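Local coordinates for protein adenosine deaminase (PDB 4GXW) that probably deaminates a purine such as adenosine or adenine by hydrolysis, as a zinc-dependent amidohydrolase of the adenosine and AMP deaminase family, at residues 33-38 against 214-219; 114-119 against 238-243; 78-83 against 187-192. All coordinates share one frame; numbering follows the deposited sequence.

Contact 1 of 3, residues 33-38 against 214-219; sequences ELHCHL and TAHAGE. With ZN (zinc ion), chain C.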
loop_
_atom_site.group_PDB
_atom_site.type_symbol
_atom_site.label_atom_id
_atom_site.label_comp_id
_atom_site.label_asym_id
_atom_site.label_seq_id
_atom_site.Cartn_x
_atom_site.Cartn_y
_atom_site.Cartn_z
ATOM N N GLU A 33 6.366 -0.917 4.713
ATOM C CA GLU A 33 5.255 -0.892 3.757
ATOM C C GLU A 33 4.301 0.216 4.197
ATOM O O GLU A 33 3.869 0.249 5.358
ATOM C CB GLU A 33 4.516 -2.229 3.663
ATOM C CG GLU A 33 3.367 -2.191 2.651
ATOM C CD GLU A 33 3.051 -3.535 2.042
ATOM O OE1 GLU A 33 2.726 -4.485 2.800
ATOM O OE2 GLU A 33 3.127 -3.648 0.795
ATOM N N LEU A 34 4.000 1.123 3.267
ATOM C CA LEU A 34 3.181 2.299 3.555
ATOM C C LEU A 34 1.884 2.330 2.760
ATOM O O LEU A 34 1.078 3.238 2.938
ATOM C CB LEU A 34 3.962 3.584 3.261
ATOM C CG LEU A 34 5.260 3.812 4.027
ATOM C CD1 LEU A 34 5.896 5.126 3.603
ATOM C CD2 LEU A 34 4.994 3.797 5.527
ATOM N N HIS A 35 1.682 1.356 1.875
ATOM C CA HIS A 35 0.504 1.335 1.006
ATOM C C HIS A 35 0.021 -0.093 0.830
ATOM O O HIS A 35 0.492 -0.826 -0.049
ATOM C CB HIS A 35 0.816 1.986 -0.354
ATOM C CG HIS A 35 -0.388 2.206 -1.228
ATOM N ND1 HIS A 35 -0.441 3.218 -2.164
ATOM C CD2 HIS A 35 -1.567 1.542 -1.329
ATOM C CE1 HIS A 35 -1.609 3.178 -2.788
ATOM N NE2 HIS A 35 -2.318 2.174 -2.292
ATOM N N CYS A 36 -0.911 -0.489 1.687
ATOM C CA CYS A 36 -1.474 -1.830 1.658
ATOM C C CYS A 36 -2.863 -1.801 2.255
ATOM O O CYS A 36 -3.055 -1.316 3.371
ATOM C CB CYS A 36 -0.606 -2.796 2.462
ATOM S SG CYS A 36 -1.183 -4.494 2.333
ATOM N N HIS A 37 -3.829 -2.334 1.520
ATOM C CA HIS A 37 -5.200 -2.431 2.014
ATOM C C HIS A 37 -5.386 -3.773 2.702
ATOM O O HIS A 37 -5.164 -4.829 2.095
ATOM C CB HIS A 37 -6.212 -2.241 0.877
ATOM C CG HIS A 37 -6.046 -0.943 0.152
ATOM N ND1 HIS A 37 -6.760 0.196 0.472
ATOM C CD2 HIS A 37 -5.206 -0.592 -0.852
ATOM C CE1 HIS A 37 -6.371 1.187 -0.316
ATOM N NE2 HIS A 37 -5.426 0.736 -1.124
ATOM N N LEU A 38 -5.790 -3.715 3.969
ATOM C CA LEU A 38 -6.086 -4.903 4.763
ATOM C C LEU A 38 -6.927 -5.924 3.995
ATOM O O LEU A 38 -6.596 -7.112 3.951
ATOM C CB LEU A 38 -6.825 -4.493 6.039
ATOM C CG LEU A 38 -7.162 -5.644 6.987
ATOM C CD1 LEU A 38 -5.896 -6.363 7.447
ATOM C CD2 LEU A 38 -7.977 -5.131 8.163
ATOM N N THR A 214 -3.003 11.090 4.597
ATOM C CA THR A 214 -2.510 10.718 3.279
ATOM C C THR A 214 -3.718 10.647 2.345
ATOM O O THR A 214 -4.861 10.744 2.800
ATOM C CB THR A 214 -1.715 9.386 3.305
ATOM O OG1 THR A 214 -1.125 9.148 2.017
ATOM C CG2 THR A 214 -2.602 8.215 3.704
ATOM N N ALA A 215 -3.484 10.507 1.047
ATOM C CA ALA A 215 -4.589 10.436 0.088
ATOM C C ALA A 215 -4.180 9.761 -1.205
ATOM O O ALA A 215 -3.115 10.061 -1.744
ATOM C CB ALA A 215 -5.120 11.844 -0.226
ATOM N N HIS A 216 -5.042 8.875 -1.711
ATOM C CA HIS A 216 -4.931 8.388 -3.090
ATOM C C HIS A 216 -5.256 9.569 -4.018
ATOM O O HIS A 216 -6.309 10.218 -3.881
ATOM C CB HIS A 216 -5.922 7.241 -3.367
ATOM C CG HIS A 216 -5.520 5.905 -2.808
ATOM N ND1 HIS A 216 -5.199 5.708 -1.479
ATOM C CD2 HIS A 216 -5.418 4.689 -3.400
ATOM C CE1 HIS A 216 -4.909 4.430 -1.283
ATOM N NE2 HIS A 216 -5.034 3.785 -2.432
ATOM N N ALA A 217 -4.365 9.847 -4.962
ATOM C CA ALA A 217 -4.580 10.947 -5.909
ATOM C C ALA A 217 -3.810 10.688 -7.193
ATOM O O ALA A 217 -2.672 10.204 -7.158
ATOM C CB ALA A 217 -4.145 12.275 -5.294
ATOM N N GLY A 218 -4.425 10.998 -8.330
ATOM C CA GLY A 218 -3.762 10.823 -9.612
ATOM C C GLY A 218 -3.693 9.383 -10.100
ATOM O O GLY A 218 -2.824 9.030 -10.915
ATOM N N GLU A 219 -4.591 8.544 -9.584
ATOM C CA GLU A 219 -4.787 7.179 -10.065
ATOM C C GLU A 219 -5.854 7.203 -11.162
ATOM O O GLU A 219 -6.583 8.183 -11.300
ATOM C CB GLU A 219 -5.221 6.262 -8.910
ATOM C CG GLU A 219 -5.105 4.776 -9.211
ATOM C CD GLU A 219 -5.577 3.870 -8.075
ATOM O OE1 GLU A 219 -6.016 4.363 -7.009
ATOM O OE2 GLU A 219 -5.528 2.630 -8.268
HETATM ZN ZN ZN C . -4.379 1.641 -2.680
HETATM O O HOH W 1 -4.677 1.702 -4.625
#

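Contact 2 of 3, residues 114-119 against 238-243; sequences EFFWNP and RVDHGY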
loop_
_atom_site.group_PDB
_atom_site.type_symbol
_atom_site.label_atom_id
_atom_site.label_comp_id
_atom_site.label_asym_id
_atom_site.label_seq_id
_atom_site.Cartn_x
_atom_site.Cartn_y
_atom_site.Cartn_z
ATOM N N GLU A 114 2.232 0.135 7.597
ATOM C CA GLU A 114 1.077 0.994 7.833
ATOM C C GLU A 114 0.047 0.606 6.793
ATOM O O GLU A 114 0.342 0.627 5.592
ATOM C CB GLU A 114 1.477 2.469 7.719
ATOM C CG GLU A 114 2.691 2.786 8.584
ATOM C CD GLU A 114 3.086 4.246 8.608
ATOM O OE1 GLU A 114 2.370 5.093 8.031
ATOM O OE2 GLU A 114 4.133 4.552 9.219
ATOM N N PHE A 115 -1.144 0.220 7.249
ATOM C CA PHE A 115 -2.140 -0.372 6.357
ATOM C C PHE A 115 -3.514 0.276 6.468
ATOM O O PHE A 115 -3.881 0.809 7.523
ATOM C CB PHE A 115 -2.202 -1.900 6.533
ATOM C CG PHE A 115 -2.623 -2.356 7.909
ATOM C CD1 PHE A 115 -1.696 -2.507 8.932
ATOM C CD2 PHE A 115 -3.949 -2.658 8.175
ATOM C CE1 PHE A 115 -2.094 -2.954 10.202
ATOM C CE2 PHE A 115 -4.342 -3.101 9.429
ATOM C CZ PHE A 115 -3.417 -3.237 10.445
ATOM N N PHE A 116 -4.248 0.241 5.356
ATOM C CA PHE A 116 -5.538 0.909 5.208
ATOM C C PHE A 116 -6.714 -0.014 5.542
ATOM O O PHE A 116 -6.730 -1.189 5.158
ATOM C CB PHE A 116 -5.725 1.375 3.763
ATOM C CG PHE A 116 -4.682 2.355 3.268
ATOM C CD1 PHE A 116 -4.332 3.475 4.006
ATOM C CD2 PHE A 116 -4.041 2.141 2.053
ATOM C CE1 PHE A 116 -3.375 4.371 3.528
ATOM C CE2 PHE A 116 -3.085 3.043 1.578
ATOM C CZ PHE A 116 -2.758 4.155 2.327
ATOM N N TRP A 117 -7.714 0.543 6.222
ATOM C CA TRP A 117 -8.959 -0.166 6.517
ATOM C C TRP A 117 -10.084 0.844 6.385
ATOM O O TRP A 117 -9.961 1.958 6.898
ATOM C CB TRP A 117 -8.926 -0.724 7.943
ATOM C CG TRP A 117 -10.280 -1.017 8.548
ATOM C CD1 TRP A 117 -11.233 -1.885 8.073
ATOM C CD2 TRP A 117 -10.825 -0.452 9.751
ATOM N NE1 TRP A 117 -12.336 -1.887 8.911
ATOM C CE2 TRP A 117 -12.097 -1.025 9.951
ATOM C CE3 TRP A 117 -10.342 0.468 10.689
ATOM C CZ2 TRP A 117 -12.905 -0.680 11.032
ATOM C CZ3 TRP A 117 -11.136 0.795 11.764
ATOM C CH2 TRP A 117 -12.403 0.221 11.929
ATOM N N ASN A 118 -11.161 0.477 5.690
ATOM C CA ASN A 118 -12.322 1.365 5.552
ATOM C C ASN A 118 -13.388 1.092 6.611
ATOM O O ASN A 118 -14.137 0.120 6.521
ATOM C CB ASN A 118 -12.964 1.235 4.170
ATOM C CG ASN A 118 -11.999 1.488 3.041
ATOM O OD1 ASN A 118 -11.458 0.539 2.462
ATOM N ND2 ASN A 118 -11.792 2.765 2.691
ATOM N N PRO A 119 -13.471 1.961 7.625
ATOM C CA PRO A 119 -14.481 1.729 8.669
ATOM C C PRO A 119 -15.924 1.888 8.204
ATOM O O PRO A 119 -16.810 1.302 8.824
ATOM C CB PRO A 119 -14.173 2.800 9.719
ATOM C CG PRO A 119 -12.846 3.367 9.360
ATOM C CD PRO A 119 -12.633 3.140 7.898
ATOM N N ARG A 238 1.780 12.673 3.082
ATOM C CA ARG A 238 2.346 11.960 1.942
ATOM C C ARG A 238 1.231 11.684 0.946
ATOM O O ARG A 238 0.065 11.939 1.238
ATOM C CB ARG A 238 3.091 10.679 2.359
ATOM C CG ARG A 238 2.226 9.660 3.079
ATOM C CD ARG A 238 3.022 8.399 3.474
ATOM N NE ARG A 238 2.111 7.377 3.991
ATOM C CZ ARG A 238 2.188 6.788 5.185
ATOM N NH1 ARG A 238 3.171 7.055 6.033
ATOM N NH2 ARG A 238 1.272 5.901 5.533
ATOM N N VAL A 239 1.603 11.195 -0.234
ATOM C CA VAL A 239 0.662 10.955 -1.316
ATOM C C VAL A 239 0.683 9.493 -1.730
ATOM O O VAL A 239 1.748 8.892 -1.837
ATOM C CB VAL A 239 1.011 11.837 -2.546
ATOM C CG1 VAL A 239 0.119 11.513 -3.725
ATOM C CG2 VAL A 239 0.897 13.303 -2.201
ATOM N N ASP A 240 -0.495 8.924 -1.967
ATOM C CA ASP A 240 -0.618 7.579 -2.524
ATOM C C ASP A 240 -0.863 7.619 -4.030
ATOM O O ASP A 240 -1.809 8.250 -4.511
ATOM C CB ASP A 240 -1.691 6.779 -1.782
ATOM C CG ASP A 240 -1.403 6.693 -0.301
ATOM O OD1 ASP A 240 -0.308 6.201 0.074
ATOM O OD2 ASP A 240 -2.256 7.164 0.492
ATOM N N HIS A 241 0.039 6.950 -4.752
ATOM C CA HIS A 241 0.110 6.903 -6.217
ATOM C C HIS A 241 0.717 8.196 -6.769
ATOM O O HIS A 241 1.940 8.324 -6.872
ATOM C CB HIS A 241 -1.234 6.569 -6.882
ATOM C CG HIS A 241 -1.793 5.225 -6.513
ATOM N ND1 HIS A 241 -1.106 4.042 -6.705
ATOM C CD2 HIS A 241 -2.993 4.884 -5.982
ATOM C CE1 HIS A 241 -1.865 3.031 -6.312
ATOM N NE2 HIS A 241 -3.015 3.515 -5.871
ATOM N N GLY A 242 -0.124 9.163 -7.103
ATOM C CA GLY A 242 0.341 10.448 -7.591
ATOM C C GLY A 242 0.830 10.485 -9.020
ATOM O O GLY A 242 1.396 11.487 -9.429
ATOM N N TYR A 243 0.559 9.438 -9.799
ATOM C CA TYR A 243 1.243 9.217 -11.083
ATOM C C TYR A 243 1.136 10.365 -12.072
ATOM O O TYR A 243 2.116 10.708 -12.745
ATOM C CB TYR A 243 0.772 7.913 -11.758
ATOM C CG TYR A 243 0.870 6.734 -10.834
ATOM C CD1 TYR A 243 2.084 6.400 -10.240
ATOM C CD2 TYR A 243 -0.243 5.968 -10.525
ATOM C CE1 TYR A 243 2.177 5.340 -9.355
ATOM C CE2 TYR A 243 -0.157 4.894 -9.653
ATOM C CZ TYR A 243 1.056 4.595 -9.062
ATOM O OH TYR A 243 1.170 3.557 -8.164
#

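Contact 3 of 3, residues 78-83 against 187-192; sequences HVLRAL and IDYREN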
loop_
_atom_site.group_PDB
_atom_site.type_symbol
_atom_site.label_atom_id
_atom_site.label_comp_id
_atom_site.label_asym_id
_atom_site.label_seq_id
_atom_site.Cartn_x
_atom_site.Cartn_y
_atom_site.Cartn_z
ATOM N N HIS A 78 -14.239 -4.731 -6.114
ATOM C CA HIS A 78 -15.413 -5.579 -5.901
ATOM C C HIS A 78 -15.156 -6.706 -4.900
ATOM O O HIS A 78 -16.079 -7.157 -4.218
ATOM C CB HIS A 78 -15.937 -6.145 -7.221
ATOM C CG HIS A 78 -14.982 -7.071 -7.906
ATOM N ND1 HIS A 78 -15.226 -8.420 -8.049
ATOM C CD2 HIS A 78 -13.779 -6.843 -8.481
ATOM C CE1 HIS A 78 -14.216 -8.981 -8.690
ATOM N NE2 HIS A 78 -13.323 -8.047 -8.961
ATOM N N VAL A 79 -13.905 -7.155 -4.799
ATOM C CA VAL A 79 -13.569 -8.189 -3.830
ATOM C C VAL A 79 -13.620 -7.600 -2.424
ATOM O O VAL A 79 -14.145 -8.233 -1.503
ATOM C CB VAL A 79 -12.170 -8.790 -4.089
ATOM C CG1 VAL A 79 -11.855 -9.871 -3.058
ATOM C CG2 VAL A 79 -12.089 -9.351 -5.505
ATOM N N LEU A 80 -13.088 -6.387 -2.275
ATOM C CA LEU A 80 -13.160 -5.678 -1.007
ATOM C C LEU A 80 -14.614 -5.488 -0.599
ATOM O O LEU A 80 -14.971 -5.681 0.568
ATOM C CB LEU A 80 -12.453 -4.324 -1.085
ATOM C CG LEU A 80 -10.950 -4.343 -0.795
ATOM C CD1 LEU A 80 -10.170 -5.133 -1.840
ATOM C CD2 LEU A 80 -10.419 -2.917 -0.680
ATOM N N ARG A 81 -15.461 -5.144 -1.572
ATOM C CA ARG A 81 -16.884 -4.937 -1.318
ATOM C C ARG A 81 -17.560 -6.227 -0.850
ATOM O O ARG A 81 -18.393 -6.204 0.057
ATOM C CB ARG A 81 -17.585 -4.396 -2.569
ATOM C CG ARG A 81 -17.141 -3.014 -3.036
ATOM C CD ARG A 81 -17.468 -1.932 -2.016
ATOM N NE ARG A 81 -17.192 -0.594 -2.543
ATOM C CZ ARG A 81 -17.120 0.501 -1.789
ATOM N NH1 ARG A 81 -17.299 0.409 -0.477
ATOM N NH2 ARG A 81 -16.851 1.679 -2.345
ATOM N N ALA A 82 -17.200 -7.347 -1.473
ATOM C CA ALA A 82 -17.745 -8.648 -1.079
ATOM C C ALA A 82 -17.320 -9.041 0.341
ATOM O O ALA A 82 -18.105 -9.622 1.092
ATOM C CB ALA A 82 -17.334 -9.732 -2.075
ATOM N N LEU A 83 -16.075 -8.723 0.707
ATOM C CA LEU A 83 -15.595 -8.974 2.067
ATOM C C LEU A 83 -16.459 -8.231 3.093
ATOM O O LEU A 83 -16.932 -8.832 4.064
ATOM C CB LEU A 83 -14.104 -8.619 2.198
ATOM C CG LEU A 83 -13.144 -9.713 1.716
ATOM C CD1 LEU A 83 -11.805 -9.129 1.325
ATOM C CD2 LEU A 83 -12.974 -10.731 2.815
ATOM N N ILE A 187 -7.659 8.176 2.001
ATOM C CA ILE A 187 -8.873 8.167 1.182
ATOM C C ILE A 187 -8.631 7.276 -0.028
ATOM O O ILE A 187 -7.585 7.369 -0.674
ATOM C CB ILE A 187 -9.326 9.595 0.762
ATOM C CG1 ILE A 187 -10.674 9.539 0.047
ATOM C CG2 ILE A 187 -8.292 10.292 -0.127
ATOM C CD1 ILE A 187 -11.338 10.906 -0.089
ATOM N N ASP A 188 -9.578 6.392 -0.313
ATOM C CA ASP A 188 -9.435 5.465 -1.430
ATOM C C ASP A 188 -10.793 5.089 -2.032
ATOM O O ASP A 188 -11.782 5.796 -1.815
ATOM C CB ASP A 188 -8.595 4.241 -1.025
ATOM C CG ASP A 188 -9.124 3.534 0.215
ATOM O OD1 ASP A 188 -10.339 3.290 0.308
ATOM O OD2 ASP A 188 -8.311 3.212 1.113
ATOM N N TYR A 189 -10.829 3.971 -2.755
ATOM C CA TYR A 189 -11.912 3.580 -3.664
ATOM C C TYR A 189 -11.890 4.414 -4.957
ATOM O O TYR A 189 -10.889 5.089 -5.222
ATOM C CB TYR A 189 -13.274 3.479 -2.966
ATOM C CG TYR A 189 -13.475 2.173 -2.207
ATOM C CD1 TYR A 189 -13.735 0.992 -2.892
ATOM C CD2 TYR A 189 -13.419 2.116 -0.819
ATOM C CE1 TYR A 189 -13.933 -0.200 -2.230
ATOM C CE2 TYR A 189 -13.628 0.906 -0.140
ATOM C CZ TYR A 189 -13.871 -0.246 -0.866
ATOM O OH TYR A 189 -14.097 -1.456 -0.237
ATOM N N ARG A 190 -12.935 4.361 -5.781
ATOM C CA ARG A 190 -12.815 4.895 -7.141
ATOM C C ARG A 190 -12.685 6.417 -7.152
ATOM O O ARG A 190 -13.554 7.115 -6.647
ATOM C CB ARG A 190 -13.988 4.442 -8.014
ATOM C CG ARG A 190 -13.817 4.724 -9.507
ATOM C CD ARG A 190 -14.980 4.158 -10.325
ATOM N NE ARG A 190 -14.877 4.481 -11.749
ATOM C CZ ARG A 190 -15.589 5.425 -12.358
ATOM N NH1 ARG A 190 -15.428 5.652 -13.658
ATOM N NH2 ARG A 190 -16.465 6.148 -11.667
ATOM N N GLU A 191 -11.596 6.918 -7.732
ATOM C CA GLU A 191 -11.291 8.349 -7.699
ATOM C C GLU A 191 -12.154 9.159 -8.675
ATOM O O GLU A 191 -12.476 10.329 -8.417
ATOM C CB GLU A 191 -9.789 8.569 -7.969
ATOM C CG GLU A 191 -9.283 9.970 -7.688
ATOM C CD GLU A 191 -7.775 10.111 -7.865
ATOM O OE1 GLU A 191 -7.076 9.078 -8.030
ATOM O OE2 GLU A 191 -7.292 11.267 -7.857
ATOM N N ASN A 192 -12.545 8.534 -9.783
ATOM C CA ASN A 192 -13.297 9.224 -10.831
ATOM C C ASN A 192 -14.537 9.924 -10.281
ATOM O O ASN A 192 -15.343 9.304 -9.588
ATOM C CB ASN A 192 -13.746 8.237 -11.913
ATOM C CG ASN A 192 -12.618 7.371 -12.432
ATOM O OD1 ASN A 192 -12.008 6.612 -11.678
ATOM N ND2 ASN A 192 -12.356 7.457 -13.734
#

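Contact 1 of 3, residues 33-38 against 214-219
His-35, His-37 and His-216 meet around one zinc ion, each giving it NE2. The bonds measure 2.2 Å from His-35 NE2, 2.1 Å from His-37 NE2 and 2.3 Å from His-216 NE2 to zinc; water 1 lies 2.0 Å from the metal and Asp-301 completes the site. The His-X-His pair near the start of the chain, with a later histidine and an aspartate, is the mononuclear zinc site known from adenosine deaminases.

Between the rings there is no hydrogen bond: His-35 NE2 and His-216 NE2 approach to 3.2 Å because both face the metal. The His-35 and His-216 planes stand oblique at 66°, whereas His-37 and His-216 come from opposite directions and meet rim to rim. CG of His-35 lies anti to its backbone N (chi1 -171°), which swings the imidazole over to the metal.

Among polar partners of the second shell, Thr-263 hydrogen-bonds His-35 ND1 and should fix that ring's rotation.

The site is buried: residues 33-38 leave strand 31-33 toward helix 44-54, His-216 comes from strand 212-217, and strand 184-188 brings Asp-188 against both His-37 and His-216.

Contact 2 of 3, residues 114-119 against 238-243
Glu-114 and Arg-238 form a buried salt bridge inside the beta/alpha barrel of this amidohydrolase, between strands 110-117 and 238-239 of its parallel sheet. Both terminal nitrogens of Arg-238 grip one oxygen, end-on: NH2 lies 2.8 Å and NH1 2.9 Å from Glu-114 OE1, and both bonds are bent. The oxygen sits in the guanidinium plane, but both nitrogens reach it from the same face of the carboxylate, whose plane is turned 44° from the guanidinium. From CG to NE the arginine is extended, and its CG stands between backbone N and carbonyl carbon (chi1 60°), which sends the chain across the barrel interior toward strand 110-117. The other carboxylate oxygen, OE2, is taken by His-112 and by the backbone N of Trp-340, while Arg-238 NH1 also bonds the carbonyl of Gly-338 and the guanidinium makes a cation-pi contact with Trp-340. The two charges probably offset each other in this buried setting.

Two residues on, Phe-116 points the same way and brings its ring end against Asp-240, at the corner where the chain turns after strand 238-239. The side chains come from opposite directions, with ring and carboxylate planes 80° apart. Asp-240 does not rely on the ring for polar contacts, since Thr-263 and Thr-214 hydrogen-bond its OD1 and OD2. Phe-116 also lies beside the zinc ligands His-35 and His-37. Its closest approach to the carboxylate is CZ, 3.6 Å from Asp-240 OD2.

Contact 3 of 3, residues 78-83 against 187-192
Arg-81 lays its guanidinium flat over one face of the Tyr-189 ring, a parallel cation-pi stack. The planes differ by 10°, and Arg-81 CZ is 3.5 Å from the ring centroid, 20° off the ring normal. NH2 reaches furthest toward the base of the ring, 3.2 Å from Tyr-189 CD1; NE lies 3.3 Å from CE1, and NH1 is placed near CZ. The whole planar group therefore rests along the ring, with the aliphatic CD close to the hydroxyl end.

That hydroxyl end also meets Leu-80, the neighbouring helix residue. Leu-80 CB is 3.4 Å from Tyr-189 OH, and CD2 comes within 4.0 Å of the same oxygen. The two side chains pass at a slant, so the leucine packs on the phenol end while the arginine occupies a ring face.

What sets the arginine in place is partly its own bend. Chi2 of -64° folds the chain after CG, letting it turn from the helix over the tyrosine. Beyond the stack, NH1 forms a salt bridge with Asp-159, which probably fixes the rotation of the guanidinium and may offset its charge; a long, weak ion pair from NH2 to Glu-161 adds little.

Tyr-189 itself follows directly on strand 184-188, and its side chain touches Asn-118 and Asp-159. The contact thus ties helix 77-87, which packs through Val-79 and Ala-82 on helix 62-67, to the loop at the C-terminal end of strand 184-188, beside strand 151-159.

Overall arrangement
Contacts 1 and 2 have centres only about 2 Å apart and share the barrel interior, contact 1 at the zinc and contact 2 beside it through Phe-116 and Asp-240, its salt bridge lying farther off; the centre of contact 3 lies about 12 Å from each. Strands 212-217 and 238-239 are neighbours, and Ala-217 O of contact 1 is 2.8 Å from Gly-242 N of contact 2, probably a hydrogen bond. Contact 3 reaches the site through its strand: Asp-188 OD2 packs 3.1 Å from His-37 CE1, while Asn-118 ND2 is 2.8 Å from Asp-188 OD1. Glu-191 probably hydrogen-bonds the backbone at Gly-218 and Glu-219, joining two loops. The Leu-80 side chain stays about 8 Å from zinc at its nearest.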